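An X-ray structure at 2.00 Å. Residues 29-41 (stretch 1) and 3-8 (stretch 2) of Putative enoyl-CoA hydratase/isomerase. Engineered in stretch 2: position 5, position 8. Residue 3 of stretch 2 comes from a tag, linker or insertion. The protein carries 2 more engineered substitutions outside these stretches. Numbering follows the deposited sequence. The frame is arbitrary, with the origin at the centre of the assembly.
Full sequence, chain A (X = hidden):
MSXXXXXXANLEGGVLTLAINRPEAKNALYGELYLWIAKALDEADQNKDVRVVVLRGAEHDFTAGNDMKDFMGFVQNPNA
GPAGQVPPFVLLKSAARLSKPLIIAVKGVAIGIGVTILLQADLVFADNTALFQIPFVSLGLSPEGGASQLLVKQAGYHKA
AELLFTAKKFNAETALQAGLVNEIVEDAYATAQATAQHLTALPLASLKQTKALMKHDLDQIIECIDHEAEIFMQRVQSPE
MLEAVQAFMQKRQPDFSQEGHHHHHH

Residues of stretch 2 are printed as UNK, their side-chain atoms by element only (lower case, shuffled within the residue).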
# COMPACT_ATOMS: atom_id res chain seq x y z
N LEU A 29 13.70 23.41 -11.35
CA LEU A 29 15.08 22.89 -11.28
C LEU A 29 15.69 22.71 -12.67
O LEU A 29 15.05 22.18 -13.54
CB LEU A 29 15.14 21.56 -10.53
CG LEU A 29 14.52 21.67 -9.14
CD1 LEU A 29 14.38 20.31 -8.46
CD2 LEU A 29 15.35 22.64 -8.23
N TYR A 30 16.93 23.18 -12.85
CA TYR A 30 17.68 22.96 -14.08
C TYR A 30 18.78 21.92 -13.86
O TYR A 30 19.15 21.63 -12.72
CB TYR A 30 18.24 24.31 -14.61
CG TYR A 30 19.03 25.15 -13.59
CD1 TYR A 30 20.41 25.07 -13.52
CD2 TYR A 30 18.39 26.02 -12.73
CE1 TYR A 30 21.13 25.83 -12.61
CE2 TYR A 30 19.11 26.80 -11.80
CZ TYR A 30 20.48 26.70 -11.77
OH TYR A 30 21.20 27.45 -10.88
N GLY A 31 19.34 21.40 -14.95
CA GLY A 31 20.37 20.34 -14.94
C GLY A 31 21.36 20.39 -13.80
O GLY A 31 21.45 19.45 -12.96
N GLU A 32 22.12 21.47 -13.75
CA GLU A 32 23.19 21.58 -12.77
C GLU A 32 22.71 21.74 -11.30
O GLU A 32 23.38 21.31 -10.38
CB GLU A 32 24.15 22.70 -13.17
CG GLU A 32 25.26 22.22 -14.19
CD GLU A 32 26.60 22.92 -14.00
OE1 GLU A 32 26.70 24.12 -14.33
OE2 GLU A 32 27.57 22.27 -13.51
N LEU A 33 21.54 22.31 -11.10
CA LEU A 33 21.00 22.43 -9.75
C LEU A 33 20.60 21.04 -9.23
O LEU A 33 20.87 20.72 -8.08
CB LEU A 33 19.82 23.42 -9.74
CG LEU A 33 19.06 23.65 -8.41
CD1 LEU A 33 20.04 24.01 -7.29
CD2 LEU A 33 18.07 24.77 -8.64
N TYR A 34 19.99 20.19 -10.08
CA TYR A 34 19.78 18.80 -9.65
C TYR A 34 21.10 18.16 -9.10
O TYR A 34 21.14 17.50 -8.03
CB TYR A 34 19.29 17.93 -10.80
CG TYR A 34 17.91 18.18 -11.38
CD1 TYR A 34 16.75 17.77 -10.70
CD2 TYR A 34 17.76 18.73 -12.65
CE1 TYR A 34 15.50 17.93 -11.25
CE2 TYR A 34 16.49 18.90 -13.21
CZ TYR A 34 15.37 18.52 -12.50
OH TYR A 34 14.12 18.63 -13.07
N LEU A 35 22.20 18.37 -9.82
CA LEU A 35 23.50 17.79 -9.40
C LEU A 35 24.05 18.40 -8.14
O LEU A 35 24.67 17.71 -7.29
CB LEU A 35 24.53 17.95 -10.52
CG LEU A 35 24.09 17.33 -11.86
CD1 LEU A 35 25.18 17.53 -12.93
CD2 LEU A 35 23.78 15.81 -11.71
N TRP A 36 23.89 19.72 -8.00
CA TRP A 36 24.34 20.37 -6.78
C TRP A 36 23.55 19.83 -5.59
O TRP A 36 24.12 19.62 -4.52
CB TRP A 36 24.14 21.90 -6.84
CG TRP A 36 24.94 22.52 -7.95
CD1 TRP A 36 26.07 22.00 -8.52
CD2 TRP A 36 24.65 23.74 -8.65
NE1 TRP A 36 26.50 22.84 -9.53
CE2 TRP A 36 25.66 23.93 -9.62
CE3 TRP A 36 23.65 24.71 -8.53
CZ2 TRP A 36 25.68 25.04 -10.49
CZ3 TRP A 36 23.68 25.83 -9.37
CH2 TRP A 36 24.69 25.97 -10.35
N ILE A 37 22.23 19.67 -5.76
CA ILE A 37 21.47 19.08 -4.64
C ILE A 37 21.95 17.64 -4.34
O ILE A 37 22.09 17.23 -3.17
CB ILE A 37 19.96 19.12 -4.87
CG1 ILE A 37 19.46 20.59 -5.08
CG2 ILE A 37 19.25 18.55 -3.62
CD1 ILE A 37 17.98 20.65 -5.68
N ALA A 38 22.14 16.84 -5.40
CA ALA A 38 22.64 15.46 -5.24
C ALA A 38 23.96 15.41 -4.52
O ALA A 38 24.16 14.59 -3.62
CB ALA A 38 22.76 14.77 -6.62
N LYS A 39 24.89 16.31 -4.89
CA LYS A 39 26.19 16.29 -4.23
C LYS A 39 26.11 16.64 -2.77
O LYS A 39 26.84 16.05 -1.95
CB LYS A 39 27.22 17.21 -4.89
CG LYS A 39 27.22 17.14 -6.40
CD LYS A 39 27.34 15.72 -6.93
CE LYS A 39 26.97 15.69 -8.41
NZ LYS A 39 25.58 15.23 -8.53
N ALA A 40 25.27 17.63 -2.45
CA ALA A 40 25.06 18.01 -1.04
C ALA A 40 24.52 16.86 -0.16
O ALA A 40 24.90 16.73 1.02
CB ALA A 40 24.11 19.25 -0.92
N LEU A 41 23.58 16.09 -0.71
CA LEU A 41 23.10 14.88 -0.02
C LEU A 41 24.25 13.85 0.19
O LEU A 41 24.37 13.26 1.24
CB LEU A 41 22.00 14.22 -0.85
CG LEU A 41 20.73 15.12 -0.89
CD1 LEU A 41 19.64 14.60 -1.83
CD2 LEU A 41 20.17 15.27 0.50
N UNK A 3 30.03 25.97 -2.94
CA UNK A 3 29.00 27.03 -2.90
C UNK A 3 28.40 27.28 -4.30
O UNK A 3 29.13 27.40 -5.30
c UNK A 3 29.60 28.32 -2.31
c UNK A 3 28.74 29.58 -2.23
c UNK A 3 29.61 30.83 -2.17
c UNK A 3 27.78 29.54 -1.04
N UNK A 4 27.07 27.38 -4.38
CA UNK A 4 26.39 27.57 -5.67
C UNK A 4 25.15 28.38 -5.43
O UNK A 4 24.61 28.38 -4.34
c UNK A 4 27.56 24.17 -6.16
c UNK A 4 27.14 25.36 -6.66
c UNK A 4 28.95 24.74 -7.76
n UNK A 4 28.68 23.80 -6.86
c UNK A 4 25.98 26.23 -6.30
n UNK A 4 28.03 25.69 -7.66
N UNK A 5 24.70 29.10 -6.45
CA UNK A 5 23.49 29.88 -6.25
C UNK A 5 22.28 28.92 -6.17
O UNK A 5 22.40 27.78 -6.57
c UNK A 5 24.12 29.85 -8.58
c UNK A 5 23.41 30.71 -7.53
c UNK A 5 25.21 29.15 -7.83
N UNK A 6 21.16 29.40 -5.62
CA UNK A 6 19.86 28.71 -5.66
C UNK A 6 19.74 27.55 -4.70
O UNK A 6 18.79 26.78 -4.76
c UNK A 6 19.66 30.52 -9.94
n UNK A 6 19.22 31.38 -9.05
n UNK A 6 19.80 29.34 -9.36
c UNK A 6 19.07 30.73 -7.84
c UNK A 6 19.50 28.29 -7.08
c UNK A 6 19.43 29.44 -8.03
N UNK A 7 20.70 27.44 -3.80
CA UNK A 7 20.67 26.38 -2.79
C UNK A 7 21.42 26.84 -1.55
O UNK A 7 22.65 27.03 -1.58
c UNK A 7 22.06 22.67 -2.98
c UNK A 7 21.30 25.09 -3.36
c UNK A 7 19.98 23.53 -1.83
c UNK A 7 21.36 23.90 -2.38
N UNK A 8 20.70 27.07 -0.46
CA UNK A 8 21.30 27.55 0.76
C UNK A 8 21.51 26.37 1.71
O UNK A 8 20.60 25.55 1.83
o UNK A 8 20.75 30.31 -0.14
n UNK A 8 18.62 30.03 0.64
c UNK A 8 20.35 28.53 1.46
c UNK A 8 19.92 29.69 0.58

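Position 3 carries four side-chain carbons, forked at the second. This side chain makes no contact with stretch 1, so the helix does not help to identify it; the fork alone does. The residue is a leucine, L3, contributed by a tag and exposed, where it touches a crystal neighbour.

Position 4 has one carbon followed by a five-membered ring of three carbons and two nitrogens. This ring lies flat over the indole of W36: it and the five-membered ring of W36 have centroids 3.6 Å apart and planes only 1° from parallel. Such a planar ring with two nitrogens is the imidazole of histidine, H4. Its CD2 lies 3.5 Å from W36 CD1, while its CB sits over the face of the neighbouring six-membered ring of W36, 3.7 Å from the centroid, in a CH-pi contact. A flat aromatic ring suits this place because it can follow the indole surface at van der Waals distance, and the CB extends the same cover.

Position 5 shows three side-chain carbons that close a ring onto the backbone N. One of these carbons approaches W36 CZ3 at 4.0 Å. Only proline has this connectivity, so the residue is P5, an engineered substitution. The carbon near CZ3 is CD; the backbone P5 O also lies 3.6 Å from W36 CZ3. The compact apolar ring packs against the indole without presenting any polar side-chain group to it.

Position 6 again has one carbon leading to a five-membered ring with two nitrogens, but the ring is used differently. One nitrogen comes 2.8 Å from Y30 OH. The residue is histidine, H6, and the nitrogen is ND1. H6 ND1 and Y30 OH form a hydrogen bond 2.8 Å long, and either could be the donor. The two rings meet rim to rim, with planes at 85°, so the pairing is polar rather than stacked. Imidazole suits the place because its nitrogen lies in the ring plane, where it can meet a hydroxyl at the edge.

Position 7 has four side-chain carbons, forked at the second, and its CA-to-CB bond points toward the helix. One branch end lies 3.9 Å from I37 CG1 and 4.5 Å from A40 CB. This is leucine, L7, with CD2 as that branch end; its CB lies 4.3 Å from L33 CD1. A branched aliphatic side chain suits a site lined by apolar groups.

Position 8 has two side-chain carbons, the second bearing one oxygen and one nitrogen. That short amide is asparagine, N8, an engineered substitution, exposed and out of reach of stretch 1, where it touches a crystal neighbour.

The contact buries 402 Å² in all. W36 and L7 contribute the largest areas on their respective sides: H4 and P5 pack on the indole, while L7 reaches L33, I37 and A40, spaced along the helix. At the helix start, the hydrogen bond between H6 and the N-cap residue Y30 adds a polar, directional link to this largely apolar packing.

Stretch 2 (3-8) LHPHLN
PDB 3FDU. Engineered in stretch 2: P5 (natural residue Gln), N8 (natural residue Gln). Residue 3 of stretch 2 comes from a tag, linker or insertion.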